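Local coordinates for trafficking protein B (Neisseria gonorrhoeae, PDB 2H1C), which serves as the toxin of a type II toxin-antitoxin pair, a PIN-domain protein with predicted magnesium-dependent ribonuclease activity that the antitoxin FitA probably holds in check, at residues Leu3-Val8 / Gly105-Thr110; Arg74-Asp79 / His114-Ala119; Ile9-Arg14 / Glu19-Trp24; Arg90-Thr95 / Ala128-Val133. All coordinates share one frame; numbering follows the deposited sequence.

Contact 1 (Leu3-Val8 / Gly105-Thr110)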
loop_
_atom_site.group_PDB
_atom_site.type_symbol
_atom_site.label_atom_id
_atom_site.label_comp_id
_atom_site.label_asym_id
_atom_site.label_seq_id
_atom_site.Cartn_x
_atom_site.Cartn_y
_atom_site.Cartn_z
ATOM N N LEU A 3 -7.358 -6.808 -13.400
ATOM C CA LEU A 3 -7.035 -5.809 -12.381
ATOM C C LEU A 3 -6.382 -4.689 -13.190
ATOM O O LEU A 3 -5.290 -4.870 -13.738
ATOM C CB LEU A 3 -6.025 -6.338 -11.348
ATOM C CG LEU A 3 -5.764 -5.350 -10.183
ATOM C CD1 LEU A 3 -7.049 -5.169 -9.364
ATOM C CD2 LEU A 3 -4.634 -5.872 -9.291
ATOM N N LEU A 4 -7.044 -3.542 -13.306
ATOM C CA LEU A 4 -6.484 -2.439 -14.097
ATOM C C LEU A 4 -5.459 -1.635 -13.310
ATOM O O LEU A 4 -5.771 -1.156 -12.228
ATOM C CB LEU A 4 -7.583 -1.472 -14.527
ATOM C CG LEU A 4 -8.724 -1.909 -15.437
ATOM C CD1 LEU A 4 -9.638 -0.703 -15.655
ATOM C CD2 LEU A 4 -8.173 -2.435 -16.761
ATOM N N ASP A 5 -4.260 -1.473 -13.869
ATOM C CA ASP A 5 -3.166 -0.713 -13.241
ATOM C C ASP A 5 -3.464 0.761 -13.535
ATOM O O ASP A 5 -4.205 1.080 -14.465
ATOM C CB ASP A 5 -1.825 -1.149 -13.880
ATOM C CG ASP A 5 -0.583 -0.730 -13.072
ATOM O OD1 ASP A 5 -0.685 -0.464 -11.856
ATOM O OD2 ASP A 5 0.525 -0.697 -13.670
ATOM N N THR A 6 -2.871 1.665 -12.765
ATOM C CA THR A 6 -3.119 3.090 -12.945
ATOM C C THR A 6 -2.895 3.642 -14.352
ATOM O O THR A 6 -3.672 4.469 -14.827
ATOM C CB THR A 6 -2.251 3.905 -11.973
ATOM O OG1 THR A 6 -2.497 3.445 -10.643
ATOM C CG2 THR A 6 -2.571 5.380 -12.068
ATOM N N ASN A 7 -1.837 3.193 -15.020
ATOM C CA ASN A 7 -1.534 3.730 -16.340
ATOM C C ASN A 7 -2.553 3.365 -17.413
ATOM O O ASN A 7 -2.633 4.037 -18.441
ATOM C CB ASN A 7 -0.125 3.307 -16.771
ATOM C CG ASN A 7 0.029 1.798 -16.867
ATOM O OD1 ASN A 7 -0.611 1.144 -17.692
ATOM N ND2 ASN A 7 0.882 1.238 -16.019
ATOM N N VAL A 8 -3.341 2.322 -17.172
ATOM C CA VAL A 8 -4.349 1.907 -18.141
ATOM C C VAL A 8 -5.650 2.679 -17.923
ATOM O O VAL A 8 -6.195 3.256 -18.858
ATOM C CB VAL A 8 -4.585 0.380 -18.054
ATOM C CG1 VAL A 8 -5.770 -0.028 -18.923
ATOM C CG2 VAL A 8 -3.329 -0.347 -18.515
ATOM N N GLY A 105 4.628 -4.021 -6.598
ATOM C CA GLY A 105 4.480 -5.208 -5.786
ATOM C C GLY A 105 3.102 -5.292 -5.148
ATOM O O GLY A 105 2.532 -6.375 -5.065
ATOM N N TYR A 106 2.567 -4.167 -4.676
ATOM C CA TYR A 106 1.237 -4.177 -4.042
ATOM C C TYR A 106 0.162 -4.634 -5.020
ATOM O O TYR A 106 -0.720 -5.431 -4.679
ATOM C CB TYR A 106 0.859 -2.786 -3.542
ATOM C CG TYR A 106 1.733 -2.288 -2.426
ATOM C CD1 TYR A 106 2.025 -0.935 -2.304
ATOM C CD2 TYR A 106 2.280 -3.173 -1.496
ATOM C CE1 TYR A 106 2.849 -0.467 -1.278
ATOM C CE2 TYR A 106 3.105 -2.718 -0.465
ATOM C CZ TYR A 106 3.386 -1.364 -0.366
ATOM O OH TYR A 106 4.220 -0.913 0.636
ATOM N N ILE A 107 0.238 -4.100 -6.234
ATOM C CA ILE A 107 -0.718 -4.431 -7.277
ATOM C C ILE A 107 -0.566 -5.877 -7.690
ATOM O O ILE A 107 -1.555 -6.592 -7.796
ATOM C CB ILE A 107 -0.539 -3.505 -8.485
ATOM C CG1 ILE A 107 -0.802 -2.059 -8.049
ATOM C CG2 ILE A 107 -1.518 -3.882 -9.583
ATOM C CD1 ILE A 107 -0.606 -1.042 -9.132
ATOM N N ALA A 108 0.671 -6.323 -7.897
ATOM C CA ALA A 108 0.886 -7.698 -8.301
ATOM C C ALA A 108 0.371 -8.692 -7.260
ATOM O O ALA A 108 -0.256 -9.692 -7.610
ATOM C CB ALA A 108 2.364 -7.939 -8.599
ATOM N N ALA A 109 0.606 -8.408 -5.979
ATOM C CA ALA A 109 0.148 -9.306 -4.912
ATOM C C ALA A 109 -1.386 -9.353 -4.842
ATOM O O ALA A 109 -1.972 -10.404 -4.573
ATOM C CB ALA A 109 0.726 -8.860 -3.550
ATOM N N THR A 110 -2.034 -8.218 -5.087
ATOM C CA THR A 110 -3.495 -8.163 -5.070
ATOM C C THR A 110 -4.036 -9.045 -6.195
ATOM O O THR A 110 -4.943 -9.847 -5.987
ATOM C CB THR A 110 -4.006 -6.707 -5.254
ATOM O OG1 THR A 110 -3.540 -5.896 -4.161
ATOM C CG2 THR A 110 -5.545 -6.675 -5.302
#
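Leu3 and Ile107 meet through branches that both trail away from their own backbone nitrogens: in Leu3 it is CG that lies anti to N (chi1 -175°), in Ile107 it is CG2, with CG1 beside the backbone N (chi1 -62°). This is the core of the PIN domain, where helix 102-114 packs on the parallel sheet beside the end of strand 2-4. CD2 of Leu3 does the touching. It sits 3.7 Å from Ile107 CG2 and 3.5 Å from Ile107 O, so the methyl rests against both the side branch and the backbone of the helix. One turn further on, Thr110 offers its methyl to the same atom, with CG2 4.2 Å from Leu3 CD2, while Thr39 of helix 37-48 adds to the packing on Ile107.

Asp5 follows directly after the strand and is a predicted magnesium ligand. Its side chain runs roughly at right angles to that of Ile107, and its carboxylate atom OD2 is hydrogen-bonded to Thr120 OG1, which helps fix the rotation of the group. Asp104, the other predicted ligand, lies on the same helix as Ile107, so this apolar packing adjoins the acidic site. Thr110, part of an observed magnesium site, has its hydroxyl turned back into its own helix: OG1 donates to Tyr106 O at 2.9 Å, while Thr110 N reaches that oxygen from the opposite face of the carbonyl plane.

Contact 2 (Arg74-Asp79 / His114-Ala119)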
loop_
_atom_site.group_PDB
_atom_site.type_symbol
_atom_site.label_atom_id
_atom_site.label_comp_id
_atom_site.label_asym_id
_atom_site.label_seq_id
_atom_site.Cartn_x
_atom_site.Cartn_y
_atom_site.Cartn_z
ATOM N N ARG A 74 -15.883 -3.773 -6.126
ATOM C CA ARG A 74 -14.715 -4.378 -6.780
ATOM C C ARG A 74 -13.415 -3.563 -6.623
ATOM O O ARG A 74 -12.521 -3.590 -7.494
ATOM C CB ARG A 74 -15.008 -4.638 -8.270
ATOM C CG ARG A 74 -16.306 -5.450 -8.508
ATOM C CD ARG A 74 -16.414 -6.019 -9.937
ATOM N NE ARG A 74 -16.113 -5.001 -10.929
ATOM C CZ ARG A 74 -16.914 -3.991 -11.233
ATOM N NH1 ARG A 74 -18.091 -3.870 -10.638
ATOM N NH2 ARG A 74 -16.502 -3.063 -12.080
ATOM N N ILE A 75 -13.327 -2.818 -5.521
ATOM C CA ILE A 75 -12.117 -2.057 -5.189
ATOM C C ILE A 75 -11.507 -2.951 -4.113
ATOM O O ILE A 75 -12.006 -3.038 -2.982
ATOM C CB ILE A 75 -12.478 -0.663 -4.645
ATOM C CG1 ILE A 75 -13.119 0.149 -5.774
ATOM C CG2 ILE A 75 -11.236 0.069 -4.109
ATOM C CD1 ILE A 75 -13.544 1.544 -5.377
ATOM N N LEU A 76 -10.431 -3.628 -4.486
ATOM C CA LEU A 76 -9.769 -4.606 -3.619
ATOM C C LEU A 76 -8.776 -4.063 -2.610
ATOM O O LEU A 76 -7.826 -3.386 -2.977
ATOM C CB LEU A 76 -9.069 -5.638 -4.494
ATOM C CG LEU A 76 -9.973 -6.307 -5.548
ATOM C CD1 LEU A 76 -9.119 -7.125 -6.511
ATOM C CD2 LEU A 76 -10.996 -7.178 -4.838
ATOM N N PRO A 77 -8.953 -4.395 -1.323
ATOM C CA PRO A 77 -7.994 -3.860 -0.345
ATOM C C PRO A 77 -6.654 -4.584 -0.266
ATOM O O PRO A 77 -6.515 -5.716 -0.733
ATOM C CB PRO A 77 -8.768 -3.954 0.978
ATOM C CG PRO A 77 -9.555 -5.228 0.800
ATOM C CD PRO A 77 -10.064 -5.098 -0.654
ATOM N N PHE A 78 -5.648 -3.901 0.284
ATOM C CA PHE A 78 -4.353 -4.532 0.502
ATOM C C PHE A 78 -4.509 -4.954 1.978
ATOM O O PHE A 78 -4.383 -4.127 2.881
ATOM C CB PHE A 78 -3.190 -3.534 0.374
ATOM C CG PHE A 78 -1.834 -4.181 0.503
ATOM C CD1 PHE A 78 -1.203 -4.745 -0.610
ATOM C CD2 PHE A 78 -1.222 -4.304 1.749
ATOM C CE1 PHE A 78 0.024 -5.425 -0.480
ATOM C CE2 PHE A 78 0.001 -4.981 1.895
ATOM C CZ PHE A 78 0.627 -5.542 0.784
ATOM N N ASP A 79 -4.817 -6.227 2.206
ATOM C CA ASP A 79 -5.024 -6.743 3.557
ATOM C C ASP A 79 -3.968 -7.770 3.978
ATOM O O ASP A 79 -2.980 -7.970 3.282
ATOM C CB ASP A 79 -6.420 -7.364 3.655
ATOM C CG ASP A 79 -6.666 -8.414 2.588
ATOM O OD1 ASP A 79 -5.682 -8.867 1.962
ATOM O OD2 ASP A 79 -7.845 -8.788 2.377
ATOM N N HIS A 114 -6.221 -12.717 -5.895
ATOM C CA HIS A 114 -7.562 -12.845 -6.474
ATOM C C HIS A 114 -7.620 -13.525 -7.839
ATOM O O HIS A 114 -8.670 -13.523 -8.487
ATOM C CB HIS A 114 -8.195 -11.456 -6.588
ATOM C CG HIS A 114 -8.471 -10.816 -5.271
ATOM N ND1 HIS A 114 -9.554 -11.162 -4.488
ATOM C CD2 HIS A 114 -7.794 -9.872 -4.572
ATOM C CE1 HIS A 114 -9.532 -10.463 -3.370
ATOM N NE2 HIS A 114 -8.471 -9.670 -3.395
ATOM N N SER A 115 -6.493 -14.080 -8.274
ATOM C CA SER A 115 -6.402 -14.777 -9.556
ATOM C C SER A 115 -6.749 -13.883 -10.735
ATOM O O SER A 115 -7.458 -14.296 -11.652
ATOM C CB SER A 115 -7.329 -15.995 -9.559
ATOM O OG SER A 115 -6.937 -16.914 -8.563
ATOM N N LEU A 116 -6.238 -12.657 -10.718
ATOM C CA LEU A 116 -6.515 -11.709 -11.788
ATOM C C LEU A 116 -5.323 -11.473 -12.691
ATOM O O LEU A 116 -4.182 -11.659 -12.280
ATOM C CB LEU A 116 -6.895 -10.360 -11.187
ATOM C CG LEU A 116 -7.965 -10.470 -10.099
ATOM C CD1 LEU A 116 -8.167 -9.090 -9.450
ATOM C CD2 LEU A 116 -9.261 -10.946 -10.715
ATOM N N THR A 117 -5.608 -11.039 -13.916
ATOM C CA THR A 117 -4.564 -10.680 -14.870
ATOM C C THR A 117 -4.419 -9.167 -14.751
ATOM O O THR A 117 -5.415 -8.445 -14.779
ATOM C CB THR A 117 -4.972 -10.967 -16.316
ATOM O OG1 THR A 117 -5.148 -12.372 -16.495
ATOM C CG2 THR A 117 -3.898 -10.468 -17.271
ATOM N N VAL A 118 -3.187 -8.689 -14.613
ATOM C CA VAL A 118 -2.938 -7.259 -14.502
ATOM C C VAL A 118 -2.856 -6.612 -15.882
ATOM O O VAL A 118 -2.141 -7.108 -16.759
ATOM C CB VAL A 118 -1.598 -6.970 -13.773
ATOM C CG1 VAL A 118 -1.328 -5.453 -13.762
ATOM C CG2 VAL A 118 -1.654 -7.497 -12.335
ATOM N N ALA A 119 -3.612 -5.537 -16.091
ATOM C CA ALA A 119 -3.566 -4.810 -17.359
ATOM C C ALA A 119 -2.657 -3.612 -17.062
ATOM O O ALA A 119 -2.970 -2.794 -16.182
ATOM C CB ALA A 119 -4.966 -4.328 -17.751
HETATM O O HOH W 1 -7.869 -7.947 -1.295
#
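Leu76 reaches across to His114 and Leu116 from a CB that already points toward them. CG stands beside the backbone N and anti to the carbonyl carbon (chi1 -53°), and from there the two methyls divide the work. CD1 fits between the partners: it is 3.6 Å from His114 CD2 and 3.7 Å from Leu116 CD1, the two leucines meeting tip to tip. CD2 lies over a face of the imidazole, displaced toward its rim, in a CH-pi contact 4.0 Å from the His114 ring centroid and 17° off the ring normal.

Strand 75-76 is outermost in the parallel PIN-domain sheet within this chain, with Phe78 just beyond it hydrogen-bonded through its backbone to the second subunit, and His114 lies in the segment that leads from helix 102-114 into strand 117-119. Ser115, with positive phi, closes that helix in a Schellman motif, after which Leu116 turns back toward the sheet. Leu3 of strand 2-4, one of the two strands between them, touches both Leu76 and Leu116 and so continues the apolar layer. Leu76 also belongs to an observed magnesium site with Ser36 and Thr110.

The polar edge of the imidazole is served separately. A water lying in the ring plane is 2.8 Å from His114 NE2, and the same water donates to Pro77 O at 2.7 Å, bridging the ring to the backbone just beyond Leu76.

Contact 3 (Ile9-Arg14 / Glu19-Trp24). With SO4 (sulfate ion), chain D.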
loop_
_atom_site.group_PDB
_atom_site.type_symbol
_atom_site.label_atom_id
_atom_site.label_comp_id
_atom_site.label_asym_id
_atom_site.label_seq_id
_atom_site.Cartn_x
_atom_site.Cartn_y
_atom_site.Cartn_z
ATOM N N ILE A 9 -6.139 2.733 -16.691
ATOM C CA ILE A 9 -7.373 3.459 -16.459
ATOM C C ILE A 9 -7.179 4.958 -16.720
ATOM O O ILE A 9 -8.127 5.647 -17.078
ATOM C CB ILE A 9 -7.933 3.191 -15.020
ATOM C CG1 ILE A 9 -9.290 3.890 -14.857
ATOM C CG2 ILE A 9 -6.931 3.633 -13.967
ATOM C CD1 ILE A 9 -9.969 3.616 -13.540
ATOM N N SER A 10 -5.946 5.449 -16.590
ATOM C CA SER A 10 -5.651 6.869 -16.825
ATOM C C SER A 10 -5.493 7.242 -18.306
ATOM O O SER A 10 -5.640 8.404 -18.676
ATOM C CB SER A 10 -4.359 7.277 -16.102
ATOM O OG SER A 10 -4.428 7.003 -14.713
ATOM N N GLU A 11 -5.195 6.270 -19.154
ATOM C CA GLU A 11 -4.976 6.582 -20.569
ATOM C C GLU A 11 -6.137 7.290 -21.281
ATOM O O GLU A 11 -5.917 8.287 -21.974
ATOM C CB GLU A 11 -4.569 5.327 -21.346
ATOM C CG GLU A 11 -4.329 5.555 -22.859
ATOM C CD GLU A 11 -3.086 6.369 -23.160
ATOM O OE1 GLU A 11 -2.947 6.844 -24.317
ATOM O OE2 GLU A 11 -2.229 6.529 -22.256
ATOM N N PRO A 12 -7.383 6.810 -21.110
ATOM C CA PRO A 12 -8.496 7.483 -21.795
ATOM C C PRO A 12 -8.718 8.938 -21.391
ATOM O O PRO A 12 -9.376 9.694 -22.102
ATOM C CB PRO A 12 -9.695 6.602 -21.454
ATOM C CG PRO A 12 -9.073 5.242 -21.292
ATOM C CD PRO A 12 -7.846 5.567 -20.466
ATOM N N LEU A 13 -8.165 9.323 -20.244
ATOM C CA LEU A 13 -8.318 10.677 -19.727
ATOM C C LEU A 13 -7.321 11.662 -20.334
ATOM O O LEU A 13 -7.422 12.869 -20.116
ATOM C CB LEU A 13 -8.177 10.653 -18.192
ATOM C CG LEU A 13 -9.186 9.765 -17.454
ATOM C CD1 LEU A 13 -8.833 9.647 -15.965
ATOM C CD2 LEU A 13 -10.568 10.349 -17.623
ATOM N N ARG A 14 -6.367 11.151 -21.105
ATOM C CA ARG A 14 -5.361 11.998 -21.734
ATOM C C ARG A 14 -5.939 12.740 -22.936
ATOM O O ARG A 14 -6.953 12.333 -23.496
ATOM C CB ARG A 14 -4.151 11.165 -22.157
ATOM C CG ARG A 14 -3.487 10.439 -20.993
ATOM C CD ARG A 14 -2.337 9.560 -21.456
ATOM N NE ARG A 14 -1.218 10.329 -21.982
ATOM C CZ ARG A 14 -0.155 9.787 -22.573
ATOM N NH1 ARG A 14 -0.068 8.470 -22.719
ATOM N NH2 ARG A 14 0.833 10.563 -23.010
ATOM N N GLU A 19 -6.061 4.964 -29.044
ATOM C CA GLU A 19 -7.313 4.342 -29.455
ATOM C C GLU A 19 -7.361 2.840 -29.203
ATOM O O GLU A 19 -8.425 2.291 -28.923
ATOM C CB GLU A 19 -7.557 4.605 -30.946
ATOM C CG GLU A 19 -7.032 5.952 -31.462
ATOM C CD GLU A 19 -5.501 6.027 -31.555
ATOM O OE1 GLU A 19 -4.891 5.206 -32.277
ATOM O OE2 GLU A 19 -4.912 6.916 -30.911
ATOM N N ARG A 20 -6.217 2.169 -29.329
ATOM C CA ARG A 20 -6.158 0.727 -29.106
ATOM C C ARG A 20 -6.493 0.374 -27.656
ATOM O O ARG A 20 -7.157 -0.631 -27.385
ATOM C CB ARG A 20 -4.768 0.199 -29.466
ATOM C CG ARG A 20 -4.567 -1.282 -29.187
ATOM C CD ARG A 20 -3.197 -1.741 -29.689
ATOM N NE ARG A 20 -3.173 -1.902 -31.145
ATOM C CZ ARG A 20 -2.090 -2.229 -31.844
ATOM N NH1 ARG A 20 -0.930 -2.421 -31.224
ATOM N NH2 ARG A 20 -2.178 -2.401 -33.163
ATOM N N VAL A 21 -6.027 1.202 -26.731
ATOM C CA VAL A 21 -6.278 0.965 -25.319
ATOM C C VAL A 21 -7.740 1.229 -25.004
ATOM O O VAL A 21 -8.377 0.471 -24.275
ATOM C CB VAL A 21 -5.398 1.866 -24.434
ATOM C CG1 VAL A 21 -5.736 1.642 -22.970
ATOM C CG2 VAL A 21 -3.937 1.578 -24.701
ATOM N N VAL A 22 -8.275 2.311 -25.547
ATOM C CA VAL A 22 -9.673 2.637 -25.314
ATOM C C VAL A 22 -10.549 1.492 -25.839
ATOM O O VAL A 22 -11.431 1.023 -25.127
ATOM C CB VAL A 22 -10.049 3.952 -25.991
ATOM C CG1 VAL A 22 -11.540 4.232 -25.806
ATOM C CG2 VAL A 22 -9.217 5.087 -25.362
ATOM N N ALA A 23 -10.300 1.039 -27.071
ATOM C CA ALA A 23 -11.077 -0.068 -27.643
ATOM C C ALA A 23 -10.998 -1.338 -26.793
ATOM O O ALA A 23 -12.008 -2.056 -26.609
ATOM C CB ALA A 23 -10.611 -0.376 -29.082
ATOM N N TRP A 24 -9.803 -1.654 -26.299
ATOM C CA TRP A 24 -9.653 -2.843 -25.467
ATOM C C TRP A 24 -10.500 -2.705 -24.207
ATOM O O TRP A 24 -11.170 -3.652 -23.787
ATOM C CB TRP A 24 -8.197 -3.053 -25.045
ATOM C CG TRP A 24 -8.044 -4.253 -24.161
ATOM C CD1 TRP A 24 -8.118 -5.569 -24.528
ATOM C CD2 TRP A 24 -7.860 -4.243 -22.740
ATOM N NE1 TRP A 24 -7.992 -6.382 -23.417
ATOM C CE2 TRP A 24 -7.825 -5.590 -22.312
ATOM C CE3 TRP A 24 -7.718 -3.222 -21.788
ATOM C CZ2 TRP A 24 -7.651 -5.943 -20.967
ATOM C CZ3 TRP A 24 -7.549 -3.573 -20.455
ATOM C CH2 TRP A 24 -7.515 -4.923 -20.059
HETATM S S SO4 D . 3.074 8.300 -25.086
HETATM O O1 SO4 D . 3.350 9.448 -24.331
HETATM O O2 SO4 D . 4.207 7.351 -25.128
HETATM O O3 SO4 D . 2.818 8.551 -26.451
HETATM O O4 SO4 D . 2.088 7.518 -24.441
#
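The connection between helices 6-9 and 19-27 of the PIN domain contains a short 3-10 turn, residues 11-13, and this turn packs against the first turns of helix 19-27 through Glu11 on Val21 and Pro12 on Val22. The aliphatic part of Glu11 makes the first contact: its CG lies 4.2 Å from Val21 CB, with the two side chains crossing nearly at right angles. Beside it, Pro12 CG comes within 4.1 Å of Val22 CG2, and here the groups slide past each other in opposite directions.

Glu11 bends at chi2 (70°), which lets its methylenes lie on the valine while the carboxylate turns to polar partners. OE1 accepts from the backbone N of Asn18, just ahead of the helix. OE2 uses its syn lone pair to take a bond from Arg14 NH1, 2.9 Å long and close to the guanidinium plane. With NH1 so engaged and NE paired with an acidic side chain of the bound peptide, the guanidinium turns its edge to a sulfate ion, probably from the crystallisation liquor: Arg14 NH1 donates to O4 at 2.9 Å, and NH2 to O1 at 3.1 Å with a nearly straight N-H...O angle of 176°.

Trp137 from the chain's C-terminal end covers both Glu11 and Val21, helix 37-48 packs on Ile9 and Ser10, and Trp24 carries helix 19-27 onto Ile2 and Leu4 of strand 2-4.

Contact 4 (Arg90-Thr95 / Ala128-Val133)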
loop_
_atom_site.group_PDB
_atom_site.type_symbol
_atom_site.label_atom_id
_atom_site.label_comp_id
_atom_site.label_asym_id
_atom_site.label_seq_id
_atom_site.Cartn_x
_atom_site.Cartn_y
_atom_site.Cartn_z
ATOM N N ARG A 90 8.089 -10.192 -3.787
ATOM C CA ARG A 90 9.235 -9.279 -3.788
ATOM C C ARG A 90 10.544 -9.940 -3.356
ATOM O O ARG A 90 11.608 -9.648 -3.919
ATOM C CB ARG A 90 8.970 -8.065 -2.903
ATOM C CG ARG A 90 7.918 -7.147 -3.474
ATOM C CD ARG A 90 8.170 -5.727 -3.035
ATOM N NE ARG A 90 9.461 -5.231 -3.491
ATOM C CZ ARG A 90 10.061 -4.151 -2.993
ATOM N NH1 ARG A 90 9.488 -3.451 -2.021
ATOM N NH2 ARG A 90 11.246 -3.775 -3.463
ATOM N N SER A 91 10.486 -10.831 -2.371
ATOM C CA SER A 91 11.704 -11.490 -1.926
ATOM C C SER A 91 12.222 -12.427 -3.018
ATOM O O SER A 91 13.428 -12.452 -3.313
ATOM C CB SER A 91 11.463 -12.263 -0.624
ATOM O OG SER A 91 10.620 -13.380 -0.831
ATOM N N TYR A 92 11.315 -13.182 -3.636
ATOM C CA TYR A 92 11.702 -14.108 -4.691
ATOM C C TYR A 92 12.375 -13.354 -5.834
ATOM O O TYR A 92 13.411 -13.778 -6.347
ATOM C CB TYR A 92 10.487 -14.853 -5.237
ATOM C CG TYR A 92 10.867 -15.998 -6.151
ATOM C CD1 TYR A 92 11.153 -17.260 -5.634
ATOM C CD2 TYR A 92 10.966 -15.814 -7.528
ATOM C CE1 TYR A 92 11.526 -18.315 -6.464
ATOM C CE2 TYR A 92 11.343 -16.861 -8.370
ATOM C CZ TYR A 92 11.617 -18.107 -7.828
ATOM O OH TYR A 92 11.975 -19.148 -8.651
ATOM N N ALA A 93 11.785 -12.235 -6.238
ATOM C CA ALA A 93 12.364 -11.445 -7.320
ATOM C C ALA A 93 13.761 -10.980 -6.929
ATOM O O ALA A 93 14.701 -11.068 -7.725
ATOM C CB ALA A 93 11.475 -10.243 -7.636
ATOM N N LYS A 94 13.897 -10.484 -5.701
ATOM C CA LYS A 94 15.184 -10.003 -5.213
ATOM C C LYS A 94 16.249 -11.101 -5.164
ATOM O O LYS A 94 17.390 -10.883 -5.581
ATOM C CB LYS A 94 15.024 -9.392 -3.818
ATOM C CG LYS A 94 15.694 -8.040 -3.651
ATOM C CD LYS A 94 15.049 -6.989 -4.536
ATOM C CE LYS A 94 15.661 -5.618 -4.300
ATOM N NZ LYS A 94 15.500 -5.202 -2.880
ATOM N N THR A 95 15.885 -12.280 -4.664
ATOM C CA THR A 95 16.857 -13.365 -4.570
ATOM C C THR A 95 17.147 -13.994 -5.930
ATOM O O THR A 95 17.958 -14.919 -6.025
ATOM C CB THR A 95 16.395 -14.467 -3.601
ATOM O OG1 THR A 95 15.168 -15.041 -4.070
ATOM C CG2 THR A 95 16.197 -13.890 -2.199
ATOM N N ALA A 128 8.179 -10.566 -13.374
ATOM C CA ALA A 128 9.048 -11.039 -12.302
ATOM C C ALA A 128 8.244 -11.513 -11.089
ATOM O O ALA A 128 8.717 -12.329 -10.295
ATOM C CB ALA A 128 10.018 -9.935 -11.897
ATOM N N ALA A 129 7.025 -11.003 -10.952
ATOM C CA ALA A 129 6.154 -11.389 -9.845
ATOM C C ALA A 129 5.432 -12.692 -10.191
ATOM O O ALA A 129 4.695 -13.241 -9.373
ATOM C CB ALA A 129 5.136 -10.283 -9.566
ATOM N N ASP A 130 5.650 -13.190 -11.406
ATOM C CA ASP A 130 5.001 -14.422 -11.843
ATOM C C ASP A 130 3.480 -14.290 -11.806
ATOM O O ASP A 130 2.769 -15.212 -11.390
ATOM C CB ASP A 130 5.440 -15.599 -10.959
ATOM C CG ASP A 130 6.812 -16.139 -11.337
ATOM O OD1 ASP A 130 6.942 -16.710 -12.446
ATOM O OD2 ASP A 130 7.759 -15.993 -10.527
ATOM N N VAL A 131 2.979 -13.131 -12.222
ATOM C CA VAL A 131 1.537 -12.903 -12.254
ATOM C C VAL A 131 1.154 -12.662 -13.710
ATOM O O VAL A 131 1.931 -12.081 -14.464
ATOM C CB VAL A 131 1.129 -11.673 -11.394
ATOM C CG1 VAL A 131 -0.356 -11.412 -11.524
ATOM C CG2 VAL A 131 1.473 -11.930 -9.935
ATOM N N ALA A 132 -0.025 -13.125 -14.111
ATOM C CA ALA A 132 -0.468 -12.937 -15.494
ATOM C C ALA A 132 -0.600 -11.447 -15.800
ATOM O O ALA A 132 -1.036 -10.661 -14.950
ATOM C CB ALA A 132 -1.793 -13.628 -15.714
ATOM N N VAL A 133 -0.232 -11.055 -17.011
ATOM C CA VAL A 133 -0.324 -9.655 -17.364
ATOM C C VAL A 133 -0.723 -9.446 -18.806
ATOM O O VAL A 133 -0.525 -10.326 -19.659
ATOM C CB VAL A 133 1.019 -8.930 -17.095
ATOM C CG1 VAL A 133 1.346 -9.014 -15.635
ATOM C CG2 VAL A 133 2.140 -9.567 -17.912
#
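The backbones of Ala93 and Ala128 approach to 6.0 Å between CA atoms, where the last turns of helix 80-94 pass the end of helix 124-128. Small side chains permit this spacing. The methyl of Ala93 points at the other segment, and its CB lies 4.4 Å from the carbonyl oxygen Ala128 O, a loose van der Waals contact. Lys98 and Ile100, from the connection after helix 80-94, touch both alanines and fill in around the pair.

Asp130 ends the neighbouring helix of this PIN domain with a Schellman motif: its positive phi (60°) reverses the chain, and two bonds run back into the last helical turn. The chain then heads for strand 133-134, with Ala132 hydrogen-bonded through its backbone to Val118.

On the solvent-exposed side, Tyr92 points toward this reversal. CG is placed anti to the backbone N (chi1 -170°), which brings the ring near Asp130, and Tyr92 CE2 is 4.3 Å from Asp130 OD2, the carboxylate oxygen approaching obliquely. The tyrosine ring also stacks with His96, while Asp130 packs on Lys112 of helix 102-114.

How the contacts relate
Contacts 1 and 2 lie closest, with centres about 7 Å apart, and are joined by probable backbone hydrogen bonds between neighbouring strands: Leu3 N to Thr117 O at 2.9 Å and Asp5 N to Ala119 O at 3.0 Å. The observed magnesium site of Ser36, Leu76 and Thr110 draws on both, Thr110 from contact 1 and Leu76 from contact 2. Contact 4 joins the same sheet and meets contact 1 where Ala108 packs on Ala129. Trp24 of contact 3 reaches Leu4 of contact 1 and Ala119 of contact 2. The side chain of Glu11 in contact 3 is about 10 Å from that of Asp5, the predicted magnesium ligand in contact 1. Contacts 3 and 4 do not touch, their centres being about 27 Å apart.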